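Local coordinates for protein 23S rRNA (guanine(2535)-N(1))-methyltransferase (Streptomyces viridochromogenes, PDB 1O9G) that methylates the N1 position of guanine-2535 in 23S ribosomal RNA, using S-adenosyl-L-methionine as methyl donor, and so confers resistance to the orthosomycin antibiotic avilamycin, at residues E185-G190 against V212-R217; V33-E38 against L230-R235; L100-L105 against E136-E141. The protein carries 3 engineered substitutions. One frame throughout, in Å; residues are numbered along the deposited sequence.

Contact 1 of 3, residues E185-G190 against V212-R217. Engineered in segment 185-190: Gly190 (natural residue Arg). Unlike the reference sequence in segment 185-190: Glu185 (reference Lys), Gln187 (reference Arg), Val188 (reference Cys).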
loop_
_atom_site.group_PDB
_atom_site.type_symbol
_atom_site.label_atom_id
_atom_site.label_comp_id
_atom_site.label_asym_id
_atom_site.label_seq_id
_atom_site.Cartn_x
_atom_site.Cartn_y
_atom_site.Cartn_z
ATOM N N GLU A 185 3.946 -6.090 20.380
ATOM C CA GLU A 185 4.076 -4.678 20.756
ATOM C C GLU A 185 5.191 -4.034 19.926
ATOM O O GLU A 185 5.145 -2.837 19.630
ATOM C CB GLU A 185 4.417 -4.455 22.251
ATOM C CG GLU A 185 3.857 -5.372 23.352
ATOM C CD GLU A 185 2.711 -6.284 22.953
ATOM O OE1 GLU A 185 2.992 -7.388 22.431
ATOM O OE2 GLU A 185 1.539 -5.917 23.210
ATOM N N GLY A 186 6.190 -4.839 19.563
ATOM C CA GLY A 186 7.455 -4.334 19.062
ATOM C C GLY A 186 7.543 -4.077 17.569
ATOM O O GLY A 186 6.643 -3.480 16.967
ATOM N N GLN A 187 8.659 -4.518 16.987
ATOM C CA GLN A 187 9.020 -4.198 15.603
ATOM C C GLN A 187 9.794 -5.346 14.955
ATOM O O GLN A 187 10.356 -6.209 15.647
ATOM C CB GLN A 187 9.865 -2.913 15.559
ATOM C CG GLN A 187 11.375 -3.118 15.819
ATOM C CD GLN A 187 12.169 -1.812 15.825
ATOM O OE1 GLN A 187 12.668 -1.373 14.781
ATOM N NE2 GLN A 187 12.285 -1.193 16.997
ATOM N N VAL A 188 9.836 -5.344 13.623
ATOM C CA VAL A 188 10.632 -6.323 12.895
ATOM C C VAL A 188 12.120 -6.052 13.146
ATOM O O VAL A 188 12.586 -4.925 12.949
ATOM C CB VAL A 188 10.334 -6.308 11.384
ATOM C CG1 VAL A 188 11.090 -7.427 10.686
ATOM C CG2 VAL A 188 8.837 -6.457 11.133
ATOM N N PRO A 189 12.861 -7.066 13.596
ATOM C CA PRO A 189 14.300 -6.905 13.828
ATOM C C PRO A 189 15.134 -6.846 12.539
ATOM O O PRO A 189 14.632 -7.028 11.434
ATOM C CB PRO A 189 14.669 -8.129 14.682
ATOM C CG PRO A 189 13.595 -9.137 14.448
ATOM C CD PRO A 189 12.388 -8.421 13.939
ATOM N N GLY A 190 16.428 -6.611 12.709
ATOM C CA GLY A 190 17.310 -6.307 11.610
ATOM C C GLY A 190 17.446 -7.390 10.569
ATOM O O GLY A 190 17.410 -7.088 9.396
ATOM N N VAL A 212 9.421 0.992 3.479
ATOM C CA VAL A 212 8.819 0.167 4.522
ATOM C C VAL A 212 8.514 1.001 5.756
ATOM O O VAL A 212 9.249 1.918 6.103
ATOM C CB VAL A 212 9.718 -1.030 4.861
ATOM C CG1 VAL A 212 10.005 -1.860 3.619
ATOM C CG2 VAL A 212 11.014 -0.600 5.448
ATOM N N THR A 213 7.428 0.660 6.421
ATOM C CA THR A 213 6.995 1.347 7.624
ATOM C C THR A 213 6.647 0.332 8.718
ATOM O O THR A 213 6.290 -0.817 8.442
ATOM C CB THR A 213 5.846 2.330 7.283
ATOM O OG1 THR A 213 5.413 3.008 8.456
ATOM C CG2 THR A 213 4.624 1.626 6.722
ATOM N N ASP A 214 6.806 0.756 9.965
ATOM C CA ASP A 214 6.674 -0.109 11.151
ATOM C C ASP A 214 6.292 0.771 12.332
ATOM O O ASP A 214 6.444 1.986 12.282
ATOM C CB ASP A 214 8.030 -0.769 11.436
ATOM C CG ASP A 214 7.941 -2.113 12.157
ATOM O OD1 ASP A 214 6.923 -2.440 12.815
ATOM O OD2 ASP A 214 8.900 -2.913 12.130
ATOM N N ARG A 215 5.815 0.140 13.394
ATOM C CA ARG A 215 5.665 0.789 14.683
ATOM C C ARG A 215 7.022 0.743 15.365
ATOM O O ARG A 215 7.339 -0.190 16.111
ATOM C CB ARG A 215 4.616 0.064 15.519
ATOM C CG ARG A 215 4.226 0.782 16.795
ATOM C CD ARG A 215 3.106 1.793 16.598
ATOM N NE ARG A 215 1.872 1.186 16.088
ATOM C CZ ARG A 215 0.945 1.824 15.367
ATOM N NH1 ARG A 215 1.092 3.111 15.049
ATOM N NH2 ARG A 215 -0.146 1.174 14.967
ATOM N N SER A 216 7.842 1.740 15.074
ATOM C CA SER A 216 9.139 1.855 15.719
ATOM C C SER A 216 9.693 3.260 15.600
ATOM O O SER A 216 9.107 4.120 14.961
ATOM C CB SER A 216 10.124 0.863 15.134
ATOM O OG SER A 216 10.600 1.344 13.911
ATOM N N ARG A 217 10.818 3.492 16.261
ATOM C CA ARG A 217 11.458 4.800 16.229
ATOM C C ARG A 217 12.377 4.902 15.014
ATOM O O ARG A 217 12.579 5.992 14.480
ATOM C CB ARG A 217 12.235 5.058 17.530
ATOM C CG ARG A 217 11.469 4.768 18.837
ATOM C CD ARG A 217 9.958 5.045 18.821
ATOM N NE ARG A 217 9.643 6.468 18.998
ATOM C CZ ARG A 217 8.713 7.145 18.316
ATOM N NH1 ARG A 217 7.976 6.559 17.374
ATOM N NH2 ARG A 217 8.516 8.432 18.579
HETATM O O HOH W 1 11.696 -2.507 12.251
#
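Gln187 and Ser216 mark the closest backbone approach here, with their CA atoms 6.1 Å apart. Residues 185-190 belong to an irregular loop leading into helix 190-203, while residues 212-214 end a strand of the Rossmann-like methyltransferase sheet. The contact therefore joins the exit of strand 209-214 to the loop that follows strand 171-175. Past Asp214 the chain bends in an inverse gamma turn centred on Arg215, closed by a weak bond from Ser216 N to Asp214 O.

Asp214 carries the polar part. Its CG stands anti to the backbone N (chi1 -153°), on the side of the loop, and OD2 accepts from Val188 N at 3.0 Å through its syn lone pair, with an N-H...O angle of 159°. Gln187 CB lies 3.6 Å from the same OD2. The other oxygen, OD1, takes a weak bond from Arg215 N and has a long, weak ion pair with Arg181. Gln187 CD rests 3.4 Å from Ser216 CB, whereas Ser216 OG is hydrogen-bonded to Ser236 OG. A water bridges the segments next to the direct bond, 2.7 Å from Val188 O and 2.8 Å from Asp214 OD2.

Contact 2 of 3, residues V33-E38 against L230-R235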
loop_
_atom_site.group_PDB
_atom_site.type_symbol
_atom_site.label_atom_id
_atom_site.label_comp_id
_atom_site.label_asym_id
_atom_site.label_seq_id
_atom_site.Cartn_x
_atom_site.Cartn_y
_atom_site.Cartn_z
ATOM N N VAL A 33 -4.403 7.673 6.148
ATOM C CA VAL A 33 -4.330 8.150 4.777
ATOM C C VAL A 33 -3.261 9.224 4.614
ATOM O O VAL A 33 -2.496 9.204 3.660
ATOM C CB VAL A 33 -5.691 8.667 4.303
ATOM C CG1 VAL A 33 -5.588 9.273 2.924
ATOM C CG2 VAL A 33 -6.724 7.504 4.318
ATOM N N ARG A 34 -3.198 10.165 5.546
ATOM C CA ARG A 34 -2.240 11.248 5.389
ATOM C C ARG A 34 -0.797 10.741 5.351
ATOM O O ARG A 34 0.025 11.214 4.563
ATOM C CB ARG A 34 -2.413 12.272 6.502
ATOM C CG ARG A 34 -1.563 13.492 6.336
ATOM C CD ARG A 34 -1.750 14.511 7.412
ATOM N NE ARG A 34 -1.194 15.795 7.010
ATOM C CZ ARG A 34 -1.096 16.844 7.818
ATOM N NH1 ARG A 34 -1.516 16.766 9.077
ATOM N NH2 ARG A 34 -0.577 17.980 7.375
ATOM N N LEU A 35 -0.485 9.791 6.206
ATOM C CA LEU A 35 0.846 9.225 6.246
ATOM C C LEU A 35 1.089 8.398 4.988
ATOM O O LEU A 35 2.197 8.384 4.446
ATOM C CB LEU A 35 1.047 8.397 7.516
ATOM C CG LEU A 35 2.418 7.791 7.709
ATOM C CD1 LEU A 35 3.508 8.860 7.630
ATOM C CD2 LEU A 35 2.503 7.064 9.032
ATOM N N ALA A 36 0.075 7.684 4.529
ATOM C CA ALA A 36 0.232 6.891 3.294
ATOM C C ALA A 36 0.638 7.767 2.119
ATOM O O ALA A 36 1.588 7.454 1.386
ATOM C CB ALA A 36 -1.035 6.145 2.965
ATOM N N THR A 37 -0.056 8.876 1.952
ATOM C CA THR A 37 0.210 9.746 0.809
ATOM C C THR A 37 1.560 10.472 0.986
ATOM O O THR A 37 2.267 10.681 0.020
ATOM C CB THR A 37 -0.958 10.679 0.545
ATOM O OG1 THR A 37 -0.689 11.416 -0.652
ATOM C CG2 THR A 37 -1.141 11.695 1.610
ATOM N N GLU A 38 1.946 10.781 2.221
ATOM C CA GLU A 38 3.244 11.393 2.498
ATOM C C GLU A 38 4.377 10.454 2.087
ATOM O O GLU A 38 5.306 10.854 1.407
ATOM C CB GLU A 38 3.366 11.770 3.980
ATOM C CG GLU A 38 4.710 12.364 4.387
ATOM C CD GLU A 38 4.965 13.772 3.872
ATOM O OE1 GLU A 38 4.016 14.467 3.470
ATOM O OE2 GLU A 38 6.138 14.207 3.893
ATOM N N LEU A 230 11.548 8.866 7.966
ATOM C CA LEU A 230 10.622 9.735 8.666
ATOM C C LEU A 230 10.049 9.081 9.925
ATOM O O LEU A 230 10.053 7.857 10.068
ATOM C CB LEU A 230 9.537 10.286 7.726
ATOM C CG LEU A 230 8.399 9.372 7.287
ATOM C CD1 LEU A 230 7.517 8.902 8.443
ATOM C CD2 LEU A 230 7.513 10.086 6.269
ATOM N N LYS A 231 9.608 9.933 10.847
ATOM C CA LYS A 231 8.940 9.546 12.087
ATOM C C LYS A 231 7.706 10.418 12.236
ATOM O O LYS A 231 7.826 11.648 12.298
ATOM C CB LYS A 231 9.860 9.801 13.279
ATOM C CG LYS A 231 11.143 8.984 13.258
ATOM C CD LYS A 231 12.148 9.507 14.288
ATOM C CE LYS A 231 11.723 9.149 15.717
ATOM N NZ LYS A 231 12.430 9.951 16.762
ATOM N N ILE A 232 6.526 9.803 12.239
ATOM C CA ILE A 232 5.276 10.514 12.467
ATOM C C ILE A 232 4.471 9.708 13.463
ATOM O O ILE A 232 4.183 8.544 13.227
ATOM C CB ILE A 232 4.482 10.666 11.147
ATOM C CG1 ILE A 232 5.307 11.429 10.092
ATOM C CG2 ILE A 232 3.135 11.339 11.392
ATOM C CD1 ILE A 232 5.437 12.897 10.339
ATOM N N GLY A 233 4.114 10.332 14.578
ATOM C CA GLY A 233 3.416 9.646 15.650
ATOM C C GLY A 233 4.241 8.475 16.173
ATOM O O GLY A 233 5.484 8.606 16.409
ATOM N N THR A 234 3.569 7.318 16.295
ATOM C CA THR A 234 4.215 6.087 16.755
ATOM C C THR A 234 4.854 5.269 15.608
ATOM O O THR A 234 5.360 4.169 15.838
ATOM C CB THR A 234 3.188 5.212 17.519
ATOM O OG1 THR A 234 2.245 6.042 18.214
ATOM C CG2 THR A 234 3.853 4.427 18.641
ATOM N N ARG A 235 4.839 5.803 14.387
ATOM C CA ARG A 235 5.317 5.072 13.215
ATOM C C ARG A 235 6.589 5.698 12.618
ATOM O O ARG A 235 6.782 6.893 12.684
ATOM C CB ARG A 235 4.238 5.056 12.139
ATOM C CG ARG A 235 3.152 3.978 12.306
ATOM C CD ARG A 235 2.285 3.836 11.057
ATOM N NE ARG A 235 1.148 2.914 11.202
ATOM C CZ ARG A 235 0.021 3.223 11.814
ATOM N NH1 ARG A 235 -0.971 2.337 11.891
ATOM N NH2 ARG A 235 -0.134 4.423 12.369
#
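Both carboxylate oxygens of Glu38, whose CG touches Leu230 CD2 at 4.1 Å, are gripped by more than one group. OE2 forms a salt bridge with Arg42 NE and accepts from Arg5 N, and OE1 accepts from His6 N and Ala7 N. This buried acid thus ties the N-terminal residues of the chain to helix 33-45, and the concentration of donors would be expected to favour its charged form. Within this contact its CG alone meets the strand, where the side chains of Glu38 and Leu230 cross obliquely.

The rest of the interface centres on Leu35, which has CG anti to the backbone N (chi1 -178°) and spreads its two methyls over different partners. CD1 lies 4.0 Å from Ile232 CG1 and 4.1 Å from Leu230 CD1, Leu35 and Ile232 sliding past each other in opposite directions. CD2 meets the aliphatic part of Arg235, with CD as its closest atom at 3.8 Å.

The helix packs here on one face of the Rossmann-like sheet, at its antiparallel end. Strand 228-232 is the outermost one; the axes of the short segments 33-38 and 230-232 run nearly antiparallel (170°) and approach to 11.0 Å. The strand joins strand 235-241 in a beta hairpin whose two-residue loop, Gly233 and Thr234, forms a type II' turn. Ile232 and Arg235 close this turn as a hydrogen-bonded pair, with reciprocal N-to-O bonds of 3.0 Å; the positive phi of Gly233 (59°) suits a residue without a side chain. Placed on either side of the turn, Ile232 and Arg235 both direct their CB atoms toward the helix. Tyr4 also touches Ile232, and Phe31 also touches Arg235, whose chain is extended from CG to NE.

Contact 3 of 3, residues L100-L105 against E136-E141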
loop_
_atom_site.group_PDB
_atom_site.type_symbol
_atom_site.label_atom_id
_atom_site.label_comp_id
_atom_site.label_asym_id
_atom_site.label_seq_id
_atom_site.Cartn_x
_atom_site.Cartn_y
_atom_site.Cartn_z
ATOM N N LEU A 100 -10.843 -0.718 -7.316
ATOM C CA LEU A 100 -9.992 0.030 -8.240
ATOM C C LEU A 100 -10.582 0.108 -9.636
ATOM O O LEU A 100 -9.921 0.618 -10.533
ATOM C CB LEU A 100 -8.587 -0.548 -8.272
ATOM C CG LEU A 100 -7.858 -0.424 -6.949
ATOM C CD1 LEU A 100 -6.539 -1.093 -7.047
ATOM C CD2 LEU A 100 -7.685 1.043 -6.518
ATOM N N SER A 101 -11.790 -0.391 -9.829
ATOM C CA SER A 101 -12.497 -0.141 -11.086
ATOM C C SER A 101 -13.815 0.563 -10.833
ATOM O O SER A 101 -14.415 0.412 -9.771
ATOM C CB SER A 101 -12.738 -1.415 -11.868
ATOM O OG SER A 101 -13.834 -2.113 -11.333
ATOM N N PRO A 102 -14.287 1.350 -11.788
ATOM C CA PRO A 102 -15.642 1.905 -11.636
ATOM C C PRO A 102 -16.710 0.848 -11.353
ATOM O O PRO A 102 -17.558 1.115 -10.479
ATOM C CB PRO A 102 -15.871 2.635 -12.951
ATOM C CG PRO A 102 -14.482 3.032 -13.388
ATOM C CD PRO A 102 -13.622 1.853 -13.001
ATOM N N ALA A 103 -16.640 -0.327 -11.960
ATOM C CA ALA A 103 -17.651 -1.368 -11.730
ATOM C C ALA A 103 -17.619 -1.830 -10.279
ATOM O O ALA A 103 -18.650 -2.059 -9.691
ATOM C CB ALA A 103 -17.473 -2.567 -12.660
ATOM N N GLY A 104 -16.440 -1.969 -9.697
ATOM C CA GLY A 104 -16.336 -2.367 -8.304
ATOM C C GLY A 104 -16.903 -1.350 -7.340
ATOM O O GLY A 104 -17.558 -1.678 -6.319
ATOM N N LEU A 105 -16.674 -0.084 -7.652
ATOM C CA LEU A 105 -17.215 1.001 -6.841
ATOM C C LEU A 105 -18.724 1.080 -6.995
ATOM O O LEU A 105 -19.415 1.335 -6.023
ATOM C CB LEU A 105 -16.541 2.333 -7.170
ATOM C CG LEU A 105 -15.155 2.434 -6.545
ATOM C CD1 LEU A 105 -14.322 3.502 -7.229
ATOM C CD2 LEU A 105 -15.240 2.680 -5.052
ATOM N N GLU A 136 -16.426 8.724 -9.381
ATOM C CA GLU A 136 -16.324 9.883 -10.250
ATOM C C GLU A 136 -14.869 10.354 -10.386
ATOM O O GLU A 136 -14.429 10.662 -11.494
ATOM C CB GLU A 136 -17.254 11.015 -9.789
ATOM C CG GLU A 136 -18.728 10.628 -9.870
ATOM C CD GLU A 136 -19.668 11.606 -9.188
ATOM O OE1 GLU A 136 -19.204 12.444 -8.376
ATOM O OE2 GLU A 136 -20.883 11.520 -9.476
ATOM N N ARG A 137 -14.124 10.392 -9.290
ATOM C CA ARG A 137 -12.706 10.733 -9.332
ATOM C C ARG A 137 -11.896 9.681 -10.108
ATOM O O ARG A 137 -11.089 10.053 -10.960
ATOM C CB ARG A 137 -12.125 10.966 -7.919
ATOM C CG ARG A 137 -12.580 12.267 -7.297
ATOM C CD ARG A 137 -11.851 12.713 -6.026
ATOM N NE ARG A 137 -12.141 11.906 -4.834
ATOM C CZ ARG A 137 -13.172 12.093 -4.002
ATOM N NH1 ARG A 137 -14.073 13.050 -4.223
ATOM N NH2 ARG A 137 -13.308 11.321 -2.927
ATOM N N LEU A 138 -12.170 8.407 -9.883
ATOM C CA LEU A 138 -11.446 7.347 -10.550
ATOM C C LEU A 138 -11.636 7.439 -12.066
ATOM O O LEU A 138 -10.680 7.340 -12.836
ATOM C CB LEU A 138 -11.864 5.968 -10.026
ATOM C CG LEU A 138 -11.274 4.712 -10.687
ATOM C CD1 LEU A 138 -9.782 4.663 -10.425
ATOM C CD2 LEU A 138 -11.928 3.477 -10.164
ATOM N N THR A 139 -12.870 7.631 -12.497
ATOM C CA THR A 139 -13.222 7.741 -13.900
ATOM C C THR A 139 -12.477 8.909 -14.551
ATOM O O THR A 139 -11.929 8.760 -15.643
ATOM C CB THR A 139 -14.751 7.925 -14.001
ATOM O OG1 THR A 139 -15.386 6.731 -13.516
ATOM C CG2 THR A 139 -15.217 8.091 -15.432
ATOM N N ALA A 140 -12.460 10.065 -13.890
ATOM C CA ALA A 140 -11.824 11.257 -14.437
ATOM C C ALA A 140 -10.287 11.209 -14.406
ATOM O O ALA A 140 -9.646 11.838 -15.218
ATOM C CB ALA A 140 -12.342 12.512 -13.744
ATOM N N GLU A 141 -9.722 10.435 -13.497
ATOM C CA GLU A 141 -8.274 10.426 -13.250
ATOM C C GLU A 141 -7.537 9.276 -13.942
ATOM O O GLU A 141 -6.336 9.099 -13.728
ATOM C CB GLU A 141 -8.010 10.451 -11.727
ATOM C CG GLU A 141 -8.452 11.764 -11.095
ATOM C CD GLU A 141 -8.515 11.791 -9.570
ATOM O OE1 GLU A 141 -8.021 10.859 -8.914
ATOM O OE2 GLU A 141 -9.107 12.773 -9.060
#
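Leu138 inserts its CD2 methyl into the bend where residues 100-102 enter helix 102-119, and that methyl accounts for nearly all the close packing. CD2 lies 3.5 Å from both Leu100 O and Ser101 C, and 3.7 Å from Pro102 CD. Leu105 CD1, one helical turn further on, approaches the same methyl at 3.8 Å. The leucine reaches this site with CG anti to the backbone N (chi1 176°), and its side chain crosses the proline ring at about a right angle. Ser101, whose CB points away from the other helix, is the N-cap of helix 102-119: its OG accepts from Gly104 N at 3.1 Å, with an N-H...O angle of 161°.

The neighbouring edge is looser. Exposed Thr139 meets the proline at CG, its OG1 being 3.8 Å from Pro102 CG, while the hydroxyl is hydrogen-bonded to Arg135 O within its own helix.

Helices 102-119 and 122-140 form a helical hairpin, and this contact brings the beginning of the first against the end of the second. Arg135 also touches Pro102 and Leu105, and Leu71 of helix 64-72 touches both Leu100 and Leu138, joining the hairpin to the body of the fold.

How the contacts relate
Contacts 1 and 2 are neighbours, their centres 14 Å apart, and both reach the same sheet, through strands 209-214 and 228-232. They touch through their arginines: Arg215 NH1 lies 3.2 Å from Arg235 NH2, a close pair of like charges, and Arg215 CD packs 3.4 Å from Thr234 O. Contact 3 is separate, its centre 26 Å from that of contact 2 and 34 Å from that of contact 1, on the opposite side of the chain's centre from contact 1. Along the chain, contact 2 encloses both others. Contact 1 lies at the C-terminal end of a parallel strand, the edge of the sheet where Rossmann-fold methyltransferases generally bind cofactor and substrate.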